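Local coordinates for probable polyketide synthase 1 (Dictyostelium discoideum, PDB 2H84), which produces acylpyrones in vitro as a type I/type III polyketide synthase hybrid, represented here by its C-terminal type III, chalcone-synthase-like domain, at residues K52-Q57 and Q199-S204; S58-R63 and S203-D208; L296-G301 and Y329-S334. All blocks are in the same frame, centred on the assembly; numbering follows the deposited sequence.

Overall arrangement
Contacts 1 and 2 lie side by side, their centres about 8 Å apart, and share Ser203 and Ser204 on helix 197-205. Helix 45-56 and then the segment running into strand 62-63 pack against this helix in succession, all within the N-terminal family region of the thiolase fold. Contact 3 comes later in the chain, in the C-terminal family region; it joins the end of strand 294-297, an edge strand, within this chain, of the main mixed sheet, to the loop after helix 320-329. Its centre is about 10 Å from that of contact 2, and Asn331 probably exchanges backbone hydrogen bonds with Ile205 and Ala207. The two halves thus meet beside Cys157, the predicted active-site residue.

Contact 1: residues K52-Q57 and Q199-S204; sequences KRIFEQ and QMVASS
Ile54 and Phe55 press against Met200, Ser203 and Ser204 where helices 45-56 and 197-205 of the thiolase-fold domain pack; the axes of the parts 52-56 and 199-204 come within 9.2 Å and cross at -44°.

The apolar part belongs to Ile54. Its chi2 of 172° extends the chain so that CD1 reaches Met200 CB at 3.4 Å, the two side chains crossing at about a right angle. The other branch, CG2, lies 3.5 Å from Ser204 OG. A branched aliphatic residue suits this place because its two arms touch successive turns of the partner helix.

The aromatic part is a CH-pi contact: Ser204 CB stands over the centre of one face of the Phe55 ring, 3.8 Å from its centroid. Ile37 of helix 30-40 also touches the ring. An alanine in place of Phe55 would probably leave Ser204 CB without this aromatic cover and open a gap between the helices.

The hydroxyls of the two serines are satisfied within helix 197-205, which is how they can be buried in such packing. Ser203 OG donates to Met200 O, and Ser204 OG donates at 2.6 Å to Val201 O, in the carbonyl plane and on a lone pair.

Contact 2: residues S58-R63 and S203-D208; sequences SQIKTR and SSIFAD
Arg63 sets out with CG anti to its own carbonyl carbon (chi1 -82°) and then bends at chi3 (-67°), which brings NE to within 3.6 Å of Ser204 O. The guanidinium that follows meets three backbone oxygens. NH1 donates to Phe206 O at 2.6 Å, with that oxygen close to the guanidinium plane. NH2 donates to Ser203 O at 3.1 Å, a more bent bond (N-H...O 138°) whose acceptor is tilted out of the plane, and NH1 adds a weak bond to the same oxygen. Ser204 O lies over the centre of one guanidinium face, 3.5 Å from Arg63 CZ.

This is the C-terminal end of helix 197-205, where the chain leaves helical geometry at Phe206 and the last carbonyls have no further turn to bond to. Arginine suits the place because its several N-H groups can serve diverging carbonyls, and its charge would be expected to balance the negative end of the helix dipole. Strand 62-63, paired antiparallel with strand 28-29, presents it. Phe206 itself lies near Cys157 and probably matches the gatekeeper phenylalanine of chalcone synthases.

Apolar contacts flank the polar grip. The aliphatic stem of Arg63 lies against Ala207, CG to CB 3.8 Å. Ile60 reaches the last helical residue with its tip, CD1 being 3.6 Å from Ile205 CA, while Tyr326 of helix 320-329 touches both isoleucines.

Contact 3: residues L296-G301 and Y329-S334; sequences LIHTGG and YGNMSS
Thr299 OG1 donates a hydrogen bond of 2.8 Å to Gly330 O, approaching the carbonyl from a position tilted 28° out of its plane. With chi1 at 58°, OG1 sits between the backbone N and the carbonyl carbon of its own residue, facing the loop that follows helix 320-329. Thr299 is also the centre of an inverse gamma turn, closed by Gly300 N donating to His298 O at 2.7 Å; the turn swings the chain out of strand 294-297. Across from it, Gly330 leaves the helix with a positive phi, which glycine adopts easily.

Beside this bond the carbonyl oxygen of Thr299 meets Asn331 CB at 3.3 Å. The imidazole of His298 approaches the same asparagine: the end of the amide side chain lies at the ring edge by CE1, near the ring plane, with the two flat groups 70° apart. Ser333 O is also close, 3.5 Å from His298 CE1. Over one face of the ring, offset toward its rim, lies Gly300 N.

His298 and Ser333 both touch Cys157, the predicted active-site residue. A cysteine, a histidine and an asparagine gathered in this way are consistent with the Cys-His-Asn catalytic triad of chalcone synthases and other type III polyketide synthases.

Contact 1: residues K52-Q57 and Q199-S204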
loop_
_atom_site.group_PDB
_atom_site.type_symbol
_atom_site.label_atom_id
_atom_site.label_comp_id
_atom_site.label_asym_id
_atom_site.label_seq_id
_atom_site.Cartn_x
_atom_site.Cartn_y
_atom_site.Cartn_z
ATOM N N LYS A 52 -13.431 -30.687 12.553
ATOM C CA LYS A 52 -12.439 -31.701 12.867
ATOM C C LYS A 52 -11.941 -32.368 11.588
ATOM O O LYS A 52 -10.752 -32.639 11.434
ATOM C CB LYS A 52 -13.066 -32.745 13.788
ATOM C CG LYS A 52 -12.157 -33.907 14.138
ATOM C CD LYS A 52 -12.901 -34.951 14.959
ATOM C CE LYS A 52 -12.014 -36.146 15.289
ATOM N NZ LYS A 52 -12.716 -37.126 16.165
ATOM N N ARG A 53 -12.867 -32.624 10.672
ATOM C CA ARG A 53 -12.550 -33.262 9.399
ATOM C C ARG A 53 -11.591 -32.396 8.582
ATOM O O ARG A 53 -10.512 -32.842 8.175
ATOM C CB ARG A 53 -13.846 -33.502 8.614
ATOM C CG ARG A 53 -14.036 -34.925 8.136
ATOM C CD ARG A 53 -13.896 -35.882 9.281
ATOM N NE ARG A 53 -15.122 -36.067 10.037
ATOM C CZ ARG A 53 -15.146 -36.514 11.293
ATOM N NH1 ARG A 53 -14.051 -36.804 11.940
ATOM N NH2 ARG A 53 -16.262 -36.727 11.921
ATOM N N ILE A 54 -12.005 -31.153 8.351
ATOM C CA ILE A 54 -11.224 -30.177 7.599
ATOM C C ILE A 54 -9.786 -30.083 8.100
ATOM O O ILE A 54 -8.857 -30.042 7.300
ATOM C CB ILE A 54 -11.891 -28.786 7.672
ATOM C CG1 ILE A 54 -13.111 -28.761 6.760
ATOM C CG2 ILE A 54 -10.905 -27.700 7.296
ATOM C CD1 ILE A 54 -13.942 -27.512 6.897
ATOM N N PHE A 55 -9.604 -30.042 9.416
ATOM C CA PHE A 55 -8.262 -29.975 9.976
ATOM C C PHE A 55 -7.465 -31.191 9.553
ATOM O O PHE A 55 -6.373 -31.071 9.001
ATOM C CB PHE A 55 -8.310 -29.900 11.504
ATOM C CG PHE A 55 -8.468 -28.505 12.032
ATOM C CD1 PHE A 55 -9.646 -27.804 11.827
ATOM C CD2 PHE A 55 -7.406 -27.863 12.663
ATOM C CE1 PHE A 55 -9.767 -26.487 12.256
ATOM C CE2 PHE A 55 -7.519 -26.544 13.096
ATOM C CZ PHE A 55 -8.695 -25.854 12.884
ATOM N N GLU A 56 -8.024 -32.366 9.817
ATOM C CA GLU A 56 -7.377 -33.616 9.459
ATOM C C GLU A 56 -6.921 -33.588 8.005
ATOM O O GLU A 56 -5.741 -33.802 7.719
ATOM C CB GLU A 56 -8.340 -34.781 9.695
ATOM C CG GLU A 56 -8.357 -35.290 11.131
ATOM C CD GLU A 56 -9.710 -35.859 11.543
ATOM O OE1 GLU A 56 -10.422 -36.430 10.680
ATOM O OE2 GLU A 56 -10.060 -35.742 12.739
ATOM N N GLN A 57 -7.843 -33.306 7.088
ATOM C CA GLN A 57 -7.492 -33.265 5.672
ATOM C C GLN A 57 -6.738 -32.021 5.228
ATOM O O GLN A 57 -6.567 -31.802 4.030
ATOM C CB GLN A 57 -8.734 -33.433 4.785
ATOM C CG GLN A 57 -8.876 -34.853 4.231
ATOM C CD GLN A 57 -7.550 -35.393 3.680
ATOM O OE1 GLN A 57 -7.234 -35.242 2.498
ATOM N NE2 GLN A 57 -6.768 -36.013 4.546
ATOM N N GLN A 199 -15.049 -20.493 6.336
ATOM C CA GLN A 199 -14.722 -20.010 7.674
ATOM C C GLN A 199 -13.927 -21.089 8.417
ATOM O O GLN A 199 -12.888 -20.803 9.023
ATOM C CB GLN A 199 -16.003 -19.662 8.436
ATOM C CG GLN A 199 -16.000 -18.256 8.993
ATOM C CD GLN A 199 -15.763 -17.192 7.938
ATOM O OE1 GLN A 199 -15.330 -16.089 8.255
ATOM N NE2 GLN A 199 -16.055 -17.510 6.682
ATOM N N MET A 200 -14.419 -22.330 8.351
ATOM C CA MET A 200 -13.763 -23.476 8.979
ATOM C C MET A 200 -12.375 -23.687 8.361
ATOM O O MET A 200 -11.387 -23.861 9.076
ATOM C CB MET A 200 -14.607 -24.742 8.790
ATOM C CG MET A 200 -16.050 -24.595 9.245
ATOM S SD MET A 200 -16.958 -26.159 9.426
ATOM C CE MET A 200 -17.601 -26.387 7.811
ATOM N N VAL A 201 -12.312 -23.669 7.030
ATOM C CA VAL A 201 -11.054 -23.850 6.307
ATOM C C VAL A 201 -10.022 -22.819 6.751
ATOM O O VAL A 201 -8.902 -23.161 7.156
ATOM C CB VAL A 201 -11.230 -23.689 4.768
ATOM C CG1 VAL A 201 -9.891 -23.910 4.075
ATOM C CG2 VAL A 201 -12.278 -24.658 4.244
ATOM N N ALA A 202 -10.421 -21.553 6.665
ATOM C CA ALA A 202 -9.551 -20.445 7.022
ATOM C C ALA A 202 -8.975 -20.645 8.413
ATOM O O ALA A 202 -7.814 -20.331 8.663
ATOM C CB ALA A 202 -10.323 -19.136 6.946
ATOM N N SER A 203 -9.781 -21.188 9.314
ATOM C CA SER A 203 -9.319 -21.415 10.676
ATOM C C SER A 203 -8.390 -22.616 10.746
ATOM O O SER A 203 -7.774 -22.868 11.781
ATOM C CB SER A 203 -10.501 -21.646 11.625
ATOM O OG SER A 203 -11.090 -22.923 11.420
ATOM N N SER A 204 -8.285 -23.360 9.648
ATOM C CA SER A 204 -7.422 -24.529 9.643
ATOM C C SER A 204 -6.097 -24.315 8.915
ATOM O O SER A 204 -5.128 -25.028 9.186
ATOM C CB SER A 204 -8.143 -25.723 9.015
ATOM O OG SER A 204 -8.162 -25.609 7.607
#

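Contact 2: residues S58-R63 and S203-D208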
loop_
_atom_site.group_PDB
_atom_site.type_symbol
_atom_site.label_atom_id
_atom_site.label_comp_id
_atom_site.label_asym_id
_atom_site.label_seq_id
_atom_site.Cartn_x
_atom_site.Cartn_y
_atom_site.Cartn_z
ATOM N N SER A 58 -6.262 -31.226 6.181
ATOM C CA SER A 58 -5.536 -29.995 5.861
ATOM C C SER A 58 -4.072 -30.241 5.512
ATOM O O SER A 58 -3.458 -29.441 4.804
ATOM C CB SER A 58 -5.600 -29.015 7.038
ATOM O OG SER A 58 -4.790 -29.444 8.115
ATOM N N GLN A 59 -3.518 -31.335 6.027
ATOM C CA GLN A 59 -2.119 -31.688 5.789
ATOM C C GLN A 59 -1.120 -30.717 6.408
ATOM O O GLN A 59 0.025 -30.650 5.969
ATOM C CB GLN A 59 -1.834 -31.784 4.297
ATOM C CG GLN A 59 -2.350 -33.043 3.647
ATOM C CD GLN A 59 -2.242 -32.990 2.139
ATOM O OE1 GLN A 59 -1.179 -32.698 1.595
ATOM N NE2 GLN A 59 -3.346 -33.271 1.452
ATOM N N ILE A 60 -1.551 -29.959 7.411
ATOM C CA ILE A 60 -0.660 -29.026 8.081
ATOM C C ILE A 60 -0.284 -29.645 9.416
ATOM O O ILE A 60 -1.145 -30.148 10.135
ATOM C CB ILE A 60 -1.336 -27.669 8.314
ATOM C CG1 ILE A 60 -1.595 -26.997 6.965
ATOM C CG2 ILE A 60 -0.464 -26.797 9.201
ATOM C CD1 ILE A 60 -2.243 -25.642 7.058
ATOM N N LYS A 61 1.004 -29.616 9.742
ATOM C CA LYS A 61 1.487 -30.204 10.983
ATOM C C LYS A 61 1.541 -29.205 12.123
ATOM O O LYS A 61 1.151 -29.521 13.242
ATOM C CB LYS A 61 2.869 -30.816 10.762
ATOM C CG LYS A 61 3.154 -32.011 11.650
ATOM C CD LYS A 61 4.249 -32.889 11.056
ATOM C CE LYS A 61 4.284 -34.227 11.768
ATOM N NZ LYS A 61 5.426 -35.068 11.369
ATOM N N THR A 62 2.027 -28.000 11.832
ATOM C CA THR A 62 2.132 -26.936 12.832
ATOM C C THR A 62 1.901 -25.544 12.249
ATOM O O THR A 62 2.009 -25.327 11.039
ATOM C CB THR A 62 3.527 -26.912 13.509
ATOM O OG1 THR A 62 4.547 -26.882 12.501
ATOM C CG2 THR A 62 3.722 -28.119 14.394
ATOM N N ARG A 63 1.587 -24.607 13.140
ATOM C CA ARG A 63 1.355 -23.212 12.793
ATOM C C ARG A 63 1.767 -22.345 13.977
ATOM O O ARG A 63 1.718 -22.789 15.127
ATOM C CB ARG A 63 -0.124 -22.957 12.483
ATOM C CG ARG A 63 -0.556 -23.327 11.081
ATOM C CD ARG A 63 -1.981 -22.877 10.824
ATOM N NE ARG A 63 -2.946 -23.618 11.635
ATOM C CZ ARG A 63 -4.164 -23.176 11.938
ATOM N NH1 ARG A 63 -4.574 -21.992 11.505
ATOM N NH2 ARG A 63 -4.978 -23.916 12.670
ATOM N N SER A 203 -9.781 -21.188 9.314
ATOM C CA SER A 203 -9.319 -21.415 10.676
ATOM C C SER A 203 -8.390 -22.616 10.746
ATOM O O SER A 203 -7.774 -22.868 11.781
ATOM C CB SER A 203 -10.501 -21.646 11.625
ATOM O OG SER A 203 -11.090 -22.923 11.420
ATOM N N SER A 204 -8.285 -23.360 9.648
ATOM C CA SER A 204 -7.422 -24.529 9.643
ATOM C C SER A 204 -6.097 -24.315 8.915
ATOM O O SER A 204 -5.128 -25.028 9.186
ATOM C CB SER A 204 -8.143 -25.723 9.015
ATOM O OG SER A 204 -8.162 -25.609 7.607
ATOM N N ILE A 205 -6.037 -23.331 8.018
ATOM C CA ILE A 205 -4.813 -23.104 7.252
ATOM C C ILE A 205 -4.001 -21.826 7.466
ATOM O O ILE A 205 -2.786 -21.819 7.217
ATOM C CB ILE A 205 -5.099 -23.187 5.761
ATOM C CG1 ILE A 205 -6.040 -22.050 5.355
ATOM C CG2 ILE A 205 -5.725 -24.526 5.443
ATOM C CD1 ILE A 205 -6.270 -21.951 3.854
ATOM N N PHE A 206 -4.647 -20.752 7.913
ATOM C CA PHE A 206 -3.938 -19.481 8.113
ATOM C C PHE A 206 -3.125 -19.402 9.392
ATOM O O PHE A 206 -3.520 -19.923 10.425
ATOM C CB PHE A 206 -4.914 -18.298 8.069
ATOM C CG PHE A 206 -5.548 -18.072 6.717
ATOM C CD1 PHE A 206 -4.771 -17.710 5.616
ATOM C CD2 PHE A 206 -6.923 -18.224 6.547
ATOM C CE1 PHE A 206 -5.355 -17.491 4.365
ATOM C CE2 PHE A 206 -7.526 -18.010 5.303
ATOM C CZ PHE A 206 -6.737 -17.646 4.208
ATOM N N ALA A 207 -1.981 -18.740 9.302
ATOM C CA ALA A 207 -1.083 -18.566 10.440
ATOM C C ALA A 207 -0.452 -17.176 10.341
ATOM O O ALA A 207 -0.678 -16.455 9.358
ATOM C CB ALA A 207 0.008 -19.648 10.430
ATOM N N ASP A 208 0.340 -16.808 11.350
ATOM C CA ASP A 208 0.992 -15.497 11.381
ATOM C C ASP A 208 2.499 -15.583 11.220
ATOM O O ASP A 208 3.126 -16.549 11.651
ATOM C CB ASP A 208 0.689 -14.784 12.696
ATOM C CG ASP A 208 -0.722 -14.996 13.150
ATOM O OD1 ASP A 208 -1.637 -14.886 12.308
ATOM O OD2 ASP A 208 -0.904 -15.265 14.350
#

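Contact 3: residues L296-G301 and Y329-S334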
loop_
_atom_site.group_PDB
_atom_site.type_symbol
_atom_site.label_atom_id
_atom_site.label_comp_id
_atom_site.label_asym_id
_atom_site.label_seq_id
_atom_site.Cartn_x
_atom_site.Cartn_y
_atom_site.Cartn_z
ATOM N N LEU A 296 8.756 -22.774 -6.044
ATOM C CA LEU A 296 8.637 -22.034 -4.786
ATOM C C LEU A 296 7.273 -21.361 -4.822
ATOM O O LEU A 296 7.139 -20.198 -5.205
ATOM C CB LEU A 296 9.760 -20.999 -4.685
ATOM C CG LEU A 296 11.141 -21.592 -4.988
ATOM C CD1 LEU A 296 12.208 -20.523 -4.851
ATOM C CD2 LEU A 296 11.416 -22.774 -4.058
ATOM N N ILE A 297 6.262 -22.122 -4.423
ATOM C CA ILE A 297 4.888 -21.660 -4.433
ATOM C C ILE A 297 4.375 -21.184 -3.089
ATOM O O ILE A 297 4.674 -21.768 -2.047
ATOM C CB ILE A 297 3.951 -22.783 -4.918
ATOM C CG1 ILE A 297 4.486 -23.381 -6.223
ATOM C CG2 ILE A 297 2.532 -22.237 -5.114
ATOM C CD1 ILE A 297 3.675 -24.558 -6.735
ATOM N N HIS A 298 3.594 -20.110 -3.134
ATOM C CA HIS A 298 2.960 -19.542 -1.952
ATOM C C HIS A 298 2.134 -20.666 -1.332
ATOM O O HIS A 298 1.257 -21.229 -1.984
ATOM C CB HIS A 298 2.042 -18.388 -2.369
ATOM C CG HIS A 298 0.958 -18.097 -1.383
ATOM N ND1 HIS A 298 1.220 -17.682 -0.098
ATOM C CD2 HIS A 298 -0.390 -18.184 -1.489
ATOM C CE1 HIS A 298 0.079 -17.527 0.549
ATOM N NE2 HIS A 298 -0.913 -17.825 -0.272
ATOM N N THR A 299 2.425 -21.005 -0.085
ATOM C CA THR A 299 1.708 -22.077 0.590
ATOM C C THR A 299 0.268 -21.733 0.987
ATOM O O THR A 299 -0.072 -21.684 2.173
ATOM C CB THR A 299 2.464 -22.522 1.848
ATOM O OG1 THR A 299 2.647 -21.408 2.725
ATOM C CG2 THR A 299 3.819 -23.038 1.466
ATOM N N GLY A 300 -0.583 -21.513 -0.009
ATOM C CA GLY A 300 -1.967 -21.155 0.260
ATOM C C GLY A 300 -2.861 -22.235 0.852
ATOM O O GLY A 300 -3.749 -21.936 1.666
ATOM N N GLY A 301 -2.646 -23.482 0.431
ATOM C CA GLY A 301 -3.450 -24.589 0.922
ATOM C C GLY A 301 -3.124 -25.856 0.162
ATOM O O GLY A 301 -2.530 -25.770 -0.903
ATOM N N TYR A 329 4.138 -24.276 8.727
ATOM C CA TYR A 329 3.674 -22.913 8.971
ATOM C C TYR A 329 2.268 -22.634 8.467
ATOM O O TYR A 329 1.582 -21.744 8.985
ATOM C CB TYR A 329 4.623 -21.908 8.311
ATOM C CG TYR A 329 6.031 -21.942 8.840
ATOM C CD1 TYR A 329 6.333 -21.428 10.097
ATOM C CD2 TYR A 329 7.062 -22.505 8.090
ATOM C CE1 TYR A 329 7.623 -21.473 10.592
ATOM C CE2 TYR A 329 8.356 -22.557 8.575
ATOM C CZ TYR A 329 8.633 -22.041 9.828
ATOM O OH TYR A 329 9.913 -22.105 10.327
ATOM N N GLY A 330 1.848 -23.378 7.449
ATOM C CA GLY A 330 0.536 -23.159 6.876
ATOM C C GLY A 330 0.561 -21.967 5.934
ATOM O O GLY A 330 1.564 -21.717 5.261
ATOM N N ASN A 331 -0.537 -21.221 5.893
ATOM C CA ASN A 331 -0.626 -20.055 5.023
ATOM C C ASN A 331 -0.469 -18.752 5.816
ATOM O O ASN A 331 -1.360 -18.374 6.552
ATOM C CB ASN A 331 -1.965 -20.050 4.298
ATOM C CG ASN A 331 -2.094 -18.890 3.351
ATOM O OD1 ASN A 331 -3.134 -18.693 2.732
ATOM N ND2 ASN A 331 -1.029 -18.105 3.227
ATOM N N MET A 332 0.660 -18.071 5.651
ATOM C CA MET A 332 0.921 -16.824 6.359
ATOM C C MET A 332 0.760 -15.641 5.418
ATOM O O MET A 332 1.490 -14.645 5.514
ATOM C CB MET A 332 2.331 -16.820 6.935
ATOM C CG MET A 332 2.637 -17.963 7.871
ATOM S SD MET A 332 4.419 -18.222 7.875
ATOM C CE MET A 332 4.872 -18.070 9.350
ATOM N N SER A 333 -0.182 -15.774 4.486
ATOM C CA SER A 333 -0.467 -14.734 3.499
ATOM C C SER A 333 0.833 -14.342 2.781
ATOM O O SER A 333 1.709 -15.180 2.510
ATOM C CB SER A 333 -1.072 -13.498 4.180
ATOM O OG SER A 333 -1.927 -12.751 3.326
ATOM N N SER A 334 0.969 -13.051 2.492
ATOM C CA SER A 334 2.141 -12.536 1.788
ATOM C C SER A 334 3.499 -13.133 2.153
ATOM O O SER A 334 4.316 -13.411 1.270
ATOM C CB SER A 334 2.215 -11.013 1.922
ATOM O OG SER A 334 2.214 -10.616 3.275
#